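Local coordinates for putative uncharacterized protein (Coprinopsis cinerea, PDB 3W9A) that probably hydrolyses beta-glucan chains such as those of cellulose, through the beta-jelly-roll catalytic domain of a family 131 glycoside hydrolase, at residues Glu120-Phe123 with Thr124-Lys127; Trp139-Gly143 with Thr144-Ser148; Leu181-Val184 with Val185-Pro189. One frame throughout, in Å; residues are numbered along the deposited sequence.

Interaction 1: residues Glu120-Phe123 with Thr124-Lys127; sequences ESHF and TELK
His122 and Glu125, three residues apart where a loop gives way to strand 124-128, are joined by a side-chain hydrogen bond. The donor is ND1 of His122 and the acceptor OE1 of Glu125, 2.7 Å away, with the N-H pointing at the oxygen at 166°. Seen from the imidazole the bond lies at the ring edge and close to its plane, whereas the carboxylate receives it from above its own plane. The two planes stand 49° apart, so the ring and the carboxylate are not coplanar partners. Glu125 reaches back because its CG sits between the backbone N and the carbonyl carbon (chi1 65°), from where an extended chain carries the carboxylate to the ring. The second oxygen is also near: Glu125 OE2 lies 3.5 Å from His122 CB, alongside the stem of the ring. Beyond the ring's far nitrogen, NE2 bonds to a glycerol probably left from crystallisation.

The apolar part is made by neighbours in sequence. Phe123 CE1 meets the methyl CG2 of Thr124 at 3.8 Å, while the hydroxyl of Thr124 bonds to the carbonyl O of Tyr140. Phe123 itself stacks on Phe119, at the end of strand 114-119.

Inside the loop, the backbone N of Phe123 makes a weak hydrogen bond to Ser121 OG at 3.4 Å. His122 has positive phi, a left-handed backbone conformation that helps the chain turn back into strand 124-128, which pairs with strand 114-119.

With ND1 serving as donor to the carboxylate, the bond from ND1 would restrain the turn of the imidazole; what the geometry establishes is a His-carboxylate pair, ND1 given to Glu125 OE1 and NE2 turned to the bound glycerol.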
ATOM      1  N   GLU A 120      -8.612  -1.699  -7.814  1.00 13.16           N
ATOM      2  CA  GLU A 120      -9.851  -0.993  -8.190  1.00 13.60           C
ATOM      3  C   GLU A 120     -11.105  -1.809  -7.862  1.00 14.22           C
ATOM      4  O   GLU A 120     -12.079  -1.275  -7.308  1.00 14.93           O
ATOM      5  CB  GLU A 120      -9.822  -0.622  -9.675  1.00 13.92           C
ATOM      6  CG  GLU A 120     -11.076   0.044 -10.217  1.00 13.87           C
ATOM      7  CD  GLU A 120     -11.314   1.444  -9.687  1.00 13.96           C
ATOM      8  OE1 GLU A 120     -10.501   2.024  -8.944  1.00 13.90           O
ATOM      9  OE2 GLU A 120     -12.353   2.004 -10.044  1.00 15.11           O
ATOM     10  N   SER A 121     -11.063  -3.101  -8.176  1.00 14.12           N
ATOM     11  CA  SER A 121     -12.195  -4.006  -7.948  1.00 14.34           C
ATOM     12  C   SER A 121     -12.326  -4.477  -6.492  1.00 13.92           C
ATOM     13  O   SER A 121     -13.263  -5.194  -6.146  1.00 13.57           O
ATOM     14  CB  SER A 121     -12.045  -5.228  -8.839  1.00 14.63           C
ATOM     15  OG  SER A 121     -10.965  -6.048  -8.375  1.00 14.94           O
ATOM     16  N   HIS A 122     -11.360  -4.102  -5.657  1.00 13.86           N
ATOM     17  CA  HIS A 122     -11.309  -4.491  -4.247  1.00 13.24           C
ATOM     18  C   HIS A 122     -11.266  -6.005  -4.055  1.00 13.07           C
ATOM     19  O   HIS A 122     -11.690  -6.515  -3.012  1.00 12.30           O
ATOM     20  CB  HIS A 122     -12.482  -3.894  -3.483  1.00 13.53           C
ATOM     21  CG  HIS A 122     -12.582  -2.409  -3.604  1.00 13.54           C
ATOM     22  ND1 HIS A 122     -11.882  -1.549  -2.786  1.00 13.27           N
ATOM     23  CD2 HIS A 122     -13.300  -1.630  -4.448  1.00 13.84           C
ATOM     24  CE1 HIS A 122     -12.161  -0.300  -3.126  1.00 13.20           C
ATOM     25  NE2 HIS A 122     -13.019  -0.321  -4.128  1.00 13.54           N
ATOM     26  N   PHE A 123     -10.725  -6.725  -5.041  1.00 12.34           N
ATOM     27  CA  PHE A 123     -10.681  -8.172  -4.930  1.00 12.01           C
ATOM     28  C   PHE A 123      -9.739  -8.560  -3.789  1.00 12.06           C
ATOM     29  O   PHE A 123      -9.888  -9.628  -3.205  1.00 12.24           O
ATOM     30  CB  PHE A 123     -10.328  -8.851  -6.273  1.00 11.37           C
ATOM     31  CG  PHE A 123      -8.862  -8.847  -6.616  1.00 10.86           C
ATOM     32  CD1 PHE A 123      -8.010  -9.768  -6.055  1.00 10.59           C
ATOM     33  CD2 PHE A 123      -8.358  -7.969  -7.583  1.00 10.54           C
ATOM     34  CE1 PHE A 123      -6.678  -9.797  -6.404  1.00 10.56           C
ATOM     35  CE2 PHE A 123      -7.028  -7.983  -7.935  1.00 10.20           C
ATOM     36  CZ  PHE A 123      -6.179  -8.893  -7.340  1.00 10.59           C
ATOM     37  N   THR A 124      -8.764  -7.700  -3.492  1.00 12.06           N
ATOM     38  CA  THR A 124      -8.018  -7.776  -2.230  1.00 11.80           C
ATOM     39  C   THR A 124      -7.624  -6.376  -1.810  1.00 12.38           C
ATOM     40  O   THR A 124      -7.430  -5.496  -2.657  1.00 11.72           O
ATOM     41  CB  THR A 124      -6.786  -8.707  -2.316  1.00 11.93           C
ATOM     42  OG1 THR A 124      -6.313  -9.044  -0.997  1.00 11.83           O
ATOM     43  CG2 THR A 124      -5.662  -8.077  -3.148  1.00 12.08           C
ATOM     44  N   GLU A 125      -7.513  -6.183  -0.497  1.00 12.49           N
ATOM     45  CA  GLU A 125      -7.209  -4.897   0.092  1.00 12.93           C
ATOM     46  C   GLU A 125      -7.100  -5.034   1.596  1.00 12.98           C
ATOM     47  O   GLU A 125      -7.441  -6.076   2.185  1.00 12.14           O
ATOM     48  CB  GLU A 125      -8.315  -3.872  -0.210  1.00 13.75           C
ATOM     49  CG  GLU A 125      -9.675  -4.207   0.421  1.00 14.06           C
ATOM     50  CD  GLU A 125     -10.784  -3.292  -0.057  1.00 14.59           C
ATOM     51  OE1 GLU A 125     -10.489  -2.154  -0.522  1.00 15.79           O
ATOM     52  OE2 GLU A 125     -11.954  -3.718   0.010  1.00 14.67           O
ATOM     53  N   LEU A 126      -6.654  -3.956   2.215  1.00 12.81           N
ATOM     54  CA  LEU A 126      -6.674  -3.844   3.652  1.00 12.96           C
ATOM     55  C   LEU A 126      -7.749  -2.844   3.976  1.00 13.01           C
ATOM     56  O   LEU A 126      -7.977  -1.899   3.206  1.00 13.19           O
ATOM     57  CB  LEU A 126      -5.327  -3.338   4.180  1.00 12.95           C
ATOM     58  CG  LEU A 126      -4.086  -4.243   4.016  1.00 12.86           C
ATOM     59  CD1 LEU A 126      -2.817  -3.524   4.447  1.00 12.52           C
ATOM     60  CD2 LEU A 126      -4.227  -5.548   4.777  1.00 13.07           C
ATOM     61  N   LYS A 127      -8.421  -3.047   5.092  1.00 13.26           N
ATOM     62  CA  LYS A 127      -9.289  -2.001   5.650  1.00 13.95           C
ATOM     63  C   LYS A 127      -8.979  -1.704   7.106  1.00 13.84           C
ATOM     64  O   LYS A 127      -8.276  -2.466   7.767  1.00 13.27           O
ATOM     65  CB  LYS A 127     -10.751  -2.370   5.539  1.00 14.61           C
ATOM     66  CG  LYS A 127     -11.215  -2.789   4.153  1.00 15.54           C
ATOM     67  CD  LYS A 127     -12.678  -2.403   3.984  1.00 16.42           C
ATOM     68  CE  LYS A 127     -13.433  -3.369   3.105  1.00 17.74           C
ATOM     69  NZ  LYS A 127     -14.836  -2.877   2.968  1.00 18.41           N
TER

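Interaction 2: residues Trp139-Gly143 with Thr144-Ser148; sequences WYAGG and TERWS
Trp139 and Arg146 meet across the hairpin of strands 136-141 and 144-150. The Trp139 indole lies obliquely to the arginine stem, its CZ3 3.7 Å from Arg146 CG. The carbonyl O of Trp139 accepts the backbone N of Arg146 at 2.9 Å and, weakly, that of Trp147; two residues thus face one, which defines a classic beta bulge. Beyond it, Trp139 N bonds to Trp147 O.

Arg146 bends at chi2 (-57°), folding the guanidinium back to the turn. There NH2 bonds to Ala141 O at 2.6 Å, the oxygen lying near the guanidinium edge and 16° out of its plane; NE adds a weak bond to the same oxygen. That carbonyl also takes a weak bond from Thr144 N, whose residue lays its methyl CG2 over one guanidinium face.

Thr144 closes the turn, its O accepting Ala141 N at 3.0 Å. On the other face of the hairpin, Glu145 CB rests over the Tyr140 ring, a CH-pi contact 3.9 Å from the centroid. One water joins Tyr140 OH to Glu145 OE2. Substituting a leucine for Tyr140 would probably deprive Glu145 of its aromatic platform and the bridging water of its hydroxyl partner.

Ala141 to Thr144 form a type I' turn, with Gly142 and Gly143 at positive phi: a tight antiparallel beta hairpin carrying a classic bulge, within the jelly roll.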
ATOM      1  N   TRP A 139      -7.185  -7.629   6.552  1.00 13.90           N
ATOM      2  CA  TRP A 139      -6.979  -7.981   5.144  1.00 13.91           C
ATOM      3  C   TRP A 139      -8.183  -8.708   4.629  1.00 14.09           C
ATOM      4  O   TRP A 139      -8.719  -9.608   5.302  1.00 14.33           O
ATOM      5  CB  TRP A 139      -5.767  -8.880   4.953  1.00 13.74           C
ATOM      6  CG  TRP A 139      -5.526  -9.270   3.540  1.00 13.71           C
ATOM      7  CD1 TRP A 139      -5.090  -8.457   2.523  1.00 14.08           C
ATOM      8  CD2 TRP A 139      -5.701 -10.567   2.966  1.00 13.26           C
ATOM      9  NE1 TRP A 139      -4.986  -9.182   1.357  1.00 14.20           N
ATOM     10  CE2 TRP A 139      -5.344 -10.479   1.608  1.00 13.42           C
ATOM     11  CE3 TRP A 139      -6.123 -11.798   3.472  1.00 13.23           C
ATOM     12  CZ2 TRP A 139      -5.410 -11.573   0.746  1.00 13.50           C
ATOM     13  CZ3 TRP A 139      -6.171 -12.885   2.616  1.00 13.31           C
ATOM     14  CH2 TRP A 139      -5.819 -12.768   1.272  1.00 13.31           C
ATOM     15  N   TYR A 140      -8.596  -8.327   3.426  1.00 13.57           N
ATOM     16  CA  TYR A 140      -9.754  -8.894   2.776  1.00 13.73           C
ATOM     17  C   TYR A 140      -9.377  -9.560   1.460  1.00 14.22           C
ATOM     18  O   TYR A 140      -8.437  -9.139   0.766  1.00 13.90           O
ATOM     19  CB  TYR A 140     -10.759  -7.795   2.505  1.00 13.74           C
ATOM     20  CG  TYR A 140     -11.367  -7.221   3.751  1.00 13.86           C
ATOM     21  CD1 TYR A 140     -12.693  -7.483   4.082  1.00 14.19           C
ATOM     22  CD2 TYR A 140     -10.613  -6.449   4.617  1.00 14.07           C
ATOM     23  CE1 TYR A 140     -13.262  -6.956   5.228  1.00 14.51           C
ATOM     24  CE2 TYR A 140     -11.164  -5.934   5.780  1.00 14.32           C
ATOM     25  CZ  TYR A 140     -12.486  -6.182   6.079  1.00 14.29           C
ATOM     26  OH  TYR A 140     -13.035  -5.649   7.225  1.00 14.61           O
ATOM     27  N   ALA A 141     -10.134 -10.591   1.110  1.00 14.76           N
ATOM     28  CA  ALA A 141     -10.013 -11.234  -0.199  1.00 15.90           C
ATOM     29  C   ALA A 141     -11.397 -11.670  -0.666  1.00 17.43           C
ATOM     30  O   ALA A 141     -12.119 -12.361   0.067  1.00 17.62           O
ATOM     31  CB  ALA A 141      -9.064 -12.412  -0.136  1.00 16.12           C
ATOM     32  N   GLY A 142     -11.783 -11.240  -1.869  1.00 18.35           N
ATOM     33  CA  GLY A 142     -13.092 -11.594  -2.422  1.00 19.35           C
ATOM     34  C   GLY A 142     -14.272 -10.947  -1.712  1.00 19.76           C
ATOM     35  O   GLY A 142     -15.399 -11.347  -1.920  1.00 20.77           O
ATOM     36  N   GLY A 143     -14.018  -9.927  -0.901  1.00 20.71           N
ATOM     37  CA  GLY A 143     -15.067  -9.219  -0.164  1.00 21.54           C
ATOM     38  C   GLY A 143     -15.169  -9.608   1.308  1.00 21.87           C
ATOM     39  O   GLY A 143     -15.978  -9.042   2.038  1.00 22.47           O
ATOM     40  N   THR A 144     -14.343 -10.561   1.742  1.00 22.32           N
ATOM     41  CA  THR A 144     -14.435 -11.146   3.074  1.00 22.49           C
ATOM     42  C   THR A 144     -13.117 -10.991   3.837  1.00 21.20           C
ATOM     43  O   THR A 144     -12.050 -11.373   3.324  1.00 18.81           O
ATOM     44  CB  THR A 144     -14.720 -12.660   2.980  1.00 23.19           C
ATOM     45  OG1 THR A 144     -15.842 -12.897   2.124  1.00 24.27           O
ATOM     46  CG2 THR A 144     -14.996 -13.251   4.341  1.00 24.21           C
ATOM     47  N   GLU A 145     -13.194 -10.468   5.066  1.00 20.24           N
ATOM     48  CA  GLU A 145     -12.020 -10.403   5.952  1.00 20.28           C
ATOM     49  C   GLU A 145     -11.488 -11.798   6.230  1.00 19.78           C
ATOM     50  O   GLU A 145     -12.245 -12.673   6.653  1.00 20.96           O
ATOM     51  CB  GLU A 145     -12.357  -9.733   7.297  1.00 21.03           C
ATOM     52  CG  GLU A 145     -11.132  -9.473   8.171  1.00 21.26           C
ATOM     53  CD  GLU A 145     -11.466  -8.799   9.493  1.00 21.98           C
ATOM     54  OE1 GLU A 145     -12.159  -9.405  10.329  1.00 22.05           O
ATOM     55  OE2 GLU A 145     -11.023  -7.656   9.703  1.00 23.08           O
ATOM     56  N   ARG A 146     -10.198 -12.002   6.000  1.00 18.98           N
ATOM     57  CA  ARG A 146      -9.549 -13.281   6.274  1.00 19.25           C
ATOM     58  C   ARG A 146      -8.528 -13.190   7.404  1.00 18.87           C
ATOM     59  O   ARG A 146      -8.054 -14.208   7.896  1.00 17.93           O
ATOM     60  CB  ARG A 146      -8.838 -13.810   5.017  1.00 19.37           C
ATOM     61  CG  ARG A 146      -9.601 -13.651   3.720  1.00 18.91           C
ATOM     62  CD  ARG A 146     -10.952 -14.327   3.779  1.00 19.44           C
ATOM     63  NE  ARG A 146     -11.693 -14.128   2.532  1.00 19.67           N
ATOM     64  CZ  ARG A 146     -12.254 -15.097   1.807  1.00 19.60           C
ATOM     65  NH1 ARG A 146     -12.208 -16.365   2.197  1.00 20.36           N
ATOM     66  NH2 ARG A 146     -12.903 -14.784   0.698  1.00 18.91           N
ATOM     67  N   TRP A 147      -8.177 -11.978   7.818  1.00 18.30           N
ATOM     68  CA  TRP A 147      -7.074 -11.796   8.746  1.00 17.71           C
ATOM     69  C   TRP A 147      -7.129 -10.386   9.292  1.00 17.63           C
ATOM     70  O   TRP A 147      -7.555  -9.465   8.596  1.00 16.95           O
ATOM     71  CB  TRP A 147      -5.773 -12.036   7.985  1.00 18.09           C
ATOM     72  CG  TRP A 147      -4.494 -11.881   8.749  1.00 18.39           C
ATOM     73  CD1 TRP A 147      -3.736 -12.880   9.267  1.00 18.88           C
ATOM     74  CD2 TRP A 147      -3.785 -10.662   9.014  1.00 18.83           C
ATOM     75  NE1 TRP A 147      -2.619 -12.365   9.865  1.00 19.40           N
ATOM     76  CE2 TRP A 147      -2.628 -11.003   9.728  1.00 18.74           C
ATOM     77  CE3 TRP A 147      -4.035  -9.318   8.745  1.00 18.68           C
ATOM     78  CZ2 TRP A 147      -1.711 -10.056  10.163  1.00 18.93           C
ATOM     79  CZ3 TRP A 147      -3.124  -8.374   9.187  1.00 19.09           C
ATOM     80  CH2 TRP A 147      -1.974  -8.748   9.878  1.00 18.68           C
ATOM     81  N   SER A 148      -6.690 -10.204  10.530  1.00 17.42           N
ATOM     82  CA  SER A 148      -6.648  -8.878  11.108  1.00 17.37           C
ATOM     83  C   SER A 148      -5.741  -8.875  12.310  1.00 17.50           C
ATOM     84  O   SER A 148      -5.407  -9.930  12.860  1.00 18.00           O
ATOM     85  CB  SER A 148      -8.069  -8.358  11.457  1.00 17.83           C
ATOM     86  OG  SER A 148      -8.592  -8.940  12.636  1.00 17.61           O
TER
HETATM   87  O   HOH W   1     -11.129  -5.050   8.999  1.00 24.10           O

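Interaction 3: residues Leu181-Val184 with Val185-Pro189; sequences LVKV and VQNVP
Lys183 reaches over the turn in its own strand to Gln186 and, through a water, the backbone N of Asn187. From CB the chain leaves with CG anti to the backbone N (chi1 -167°), and it stays extended to the end, which is what lets it span the corner in the backbone. CG passes 3.8 Å from the carbonyl O of Val185. CD comes next, 3.8 Å from NE2 of Gln186, whose own side chain is bent at chi2 and crosses the lysine at about a right angle. CE lies 3.7 Å from the same carbonyl O of Val185.

The corner that the lysine spans belongs to a classic beta bulge: Val184 and Val185 both face Leu172 on the adjacent strand 169-176, and strand 182-189 changes direction at Val185. The two valines turn their side chains off this corner and touch through their CG2 methyls at 4.3 Å, next to Trp147 of strand 144-150.

At the tip, Lys183 NZ donates to a water 3.0 Å away. That water in turn donates to Gln186 OE1 at 2.7 Å and accepts the backbone N of Asn187 at 2.9 Å, so one solvent molecule links the ammonium, an amide oxygen and the main chain past the bulge. The charge of NZ has its own mate in a salt bridge to Asp162 of strand 157-164.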
ATOM      1  N   LEU A 181       8.494 -12.651   6.310  1.00 15.24           N
ATOM      2  CA  LEU A 181       7.120 -12.945   5.963  1.00 15.09           C
ATOM      3  C   LEU A 181       6.807 -14.437   6.139  1.00 15.16           C
ATOM      4  O   LEU A 181       7.600 -15.305   5.766  1.00 14.51           O
ATOM      5  CB  LEU A 181       6.838 -12.534   4.508  1.00 14.79           C
ATOM      6  CG  LEU A 181       6.910 -11.032   4.202  1.00 14.91           C
ATOM      7  CD1 LEU A 181       6.923 -10.775   2.697  1.00 14.90           C
ATOM      8  CD2 LEU A 181       5.753 -10.301   4.867  1.00 14.93           C
ATOM      9  N   VAL A 182       5.646 -14.701   6.724  1.00 15.95           N
ATOM     10  CA  VAL A 182       5.092 -16.043   6.830  1.00 16.76           C
ATOM     11  C   VAL A 182       3.738 -15.975   6.144  1.00 16.99           C
ATOM     12  O   VAL A 182       3.066 -14.928   6.193  1.00 16.97           O
ATOM     13  CB  VAL A 182       4.961 -16.483   8.312  1.00 16.80           C
ATOM     14  CG1 VAL A 182       4.344 -17.871   8.440  1.00 17.17           C
ATOM     15  CG2 VAL A 182       6.323 -16.470   8.990  1.00 16.75           C
ATOM     16  N   LYS A 183       3.348 -17.067   5.485  1.00 16.91           N
ATOM     17  CA  LYS A 183       2.046 -17.146   4.833  1.00 17.12           C
ATOM     18  C   LYS A 183       0.945 -17.397   5.878  1.00 17.76           C
ATOM     19  O   LYS A 183       0.812 -18.496   6.406  1.00 17.89           O
ATOM     20  CB  LYS A 183       2.031 -18.224   3.745  1.00 16.94           C
ATOM     21  CG  LYS A 183       0.818 -18.131   2.832  1.00 17.02           C
ATOM     22  CD  LYS A 183       0.945 -18.990   1.577  1.00 16.77           C
ATOM     23  CE  LYS A 183      -0.189 -18.704   0.590  1.00 16.58           C
ATOM     24  NZ  LYS A 183       0.047 -19.250  -0.782  1.00 16.20           N
ATOM     25  N   VAL A 184       0.163 -16.364   6.168  1.00 17.68           N
ATOM     26  CA  VAL A 184      -0.847 -16.409   7.241  1.00 17.87           C
ATOM     27  C   VAL A 184      -2.243 -16.728   6.716  1.00 18.02           C
ATOM     28  O   VAL A 184      -3.114 -17.189   7.463  1.00 18.90           O
ATOM     29  CB  VAL A 184      -0.878 -15.082   8.039  1.00 17.83           C
ATOM     30  CG1 VAL A 184       0.348 -14.982   8.934  1.00 17.61           C
ATOM     31  CG2 VAL A 184      -0.959 -13.873   7.104  1.00 17.52           C
ATOM     32  N   VAL A 185      -2.471 -16.495   5.428  1.00 17.84           N
ATOM     33  CA  VAL A 185      -3.722 -16.911   4.804  1.00 17.72           C
ATOM     34  C   VAL A 185      -3.434 -17.635   3.487  1.00 18.11           C
ATOM     35  O   VAL A 185      -2.858 -17.064   2.554  1.00 16.77           O
ATOM     36  CB  VAL A 185      -4.712 -15.738   4.577  1.00 17.55           C
ATOM     37  CG1 VAL A 185      -6.031 -16.264   4.018  1.00 17.94           C
ATOM     38  CG2 VAL A 185      -4.962 -14.963   5.872  1.00 17.39           C
ATOM     39  N   GLN A 186      -3.855 -18.898   3.433  1.00 18.35           N
ATOM     40  CA  GLN A 186      -3.782 -19.696   2.219  1.00 18.95           C
ATOM     41  C   GLN A 186      -4.682 -19.076   1.189  1.00 19.00           C
ATOM     42  O   GLN A 186      -5.646 -18.397   1.540  1.00 17.98           O
ATOM     43  CB  GLN A 186      -4.243 -21.132   2.483  1.00 19.25           C
ATOM     44  CG  GLN A 186      -3.310 -21.931   3.365  1.00 19.58           C
ATOM     45  CD  GLN A 186      -1.907 -21.964   2.818  1.00 20.25           C
ATOM     46  OE1 GLN A 186      -1.693 -22.308   1.653  1.00 20.59           O
ATOM     47  NE2 GLN A 186      -0.938 -21.585   3.643  1.00 20.20           N
ATOM     48  N   ASN A 187      -4.396 -19.345  -0.082  1.00 19.55           N
ATOM     49  CA  ASN A 187      -5.092 -18.664  -1.181  1.00 19.37           C
ATOM     50  C   ASN A 187      -6.582 -18.976  -1.188  1.00 19.52           C
ATOM     51  O   ASN A 187      -6.981 -20.113  -0.950  1.00 19.87           O
ATOM     52  CB  ASN A 187      -4.459 -19.002  -2.537  1.00 19.27           C
ATOM     53  CG  ASN A 187      -3.292 -18.096  -2.881  1.00 19.58           C
ATOM     54  OD1 ASN A 187      -3.244 -17.503  -3.959  1.00 20.49           O
ATOM     55  ND2 ASN A 187      -2.365 -17.966  -1.969  1.00 18.57           N
ATOM     56  N   VAL A 188      -7.391 -17.947  -1.437  1.00 19.66           N
ATOM     57  CA  VAL A 188      -8.852 -18.061  -1.481  1.00 19.69           C
ATOM     58  C   VAL A 188      -9.349 -17.476  -2.800  1.00 19.75           C
ATOM     59  O   VAL A 188      -8.684 -16.608  -3.371  1.00 19.47           O
ATOM     60  CB  VAL A 188      -9.529 -17.316  -0.296  1.00 20.69           C
ATOM     61  CG1 VAL A 188      -8.948 -17.774   1.037  1.00 20.77           C
ATOM     62  CG2 VAL A 188      -9.402 -15.803  -0.430  1.00 20.29           C
ATOM     63  N   PRO A 189     -10.509 -17.942  -3.293  1.00 20.14           N
ATOM     64  CA  PRO A 189     -10.967 -17.419  -4.581  1.00 20.10           C
ATOM     65  C   PRO A 189     -11.294 -15.930  -4.586  1.00 19.30           C
ATOM     66  O   PRO A 189     -11.844 -15.402  -3.627  1.00 18.85           O
ATOM     67  CB  PRO A 189     -12.226 -18.249  -4.874  1.00 20.78           C
ATOM     68  CG  PRO A 189     -11.999 -19.540  -4.153  1.00 20.69           C
ATOM     69  CD  PRO A 189     -11.268 -19.148  -2.893  1.00 20.56           C
TER
HETATM   70  O   HOH W   2      -2.224 -21.183  -0.757  1.00 17.59           O

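Interactions 1 and 2 lie on neighbouring strands of one sheet, their centres 9 Å apart, and meet directly: Glu125 O and Tyr140 N are 2.8 Å apart, as are Thr124 OG1 and Tyr140 O, both probable hydrogen bonds. Interaction 3 belongs to the other sheet. It packs against interaction 2 through apolar atoms, Ala141 CB to Val188 CG2 at 3.4 Å and Trp139 CZ3 to Val185 CG1 at 3.7 Å, so the hairpin 139-148 lies between the other two. Interactions 1 and 3 do not touch, with nearest atoms about 6 Å apart. Of the three, interaction 1 reaches bound glycerol, through His122 and Glu120, which may mark a pocket.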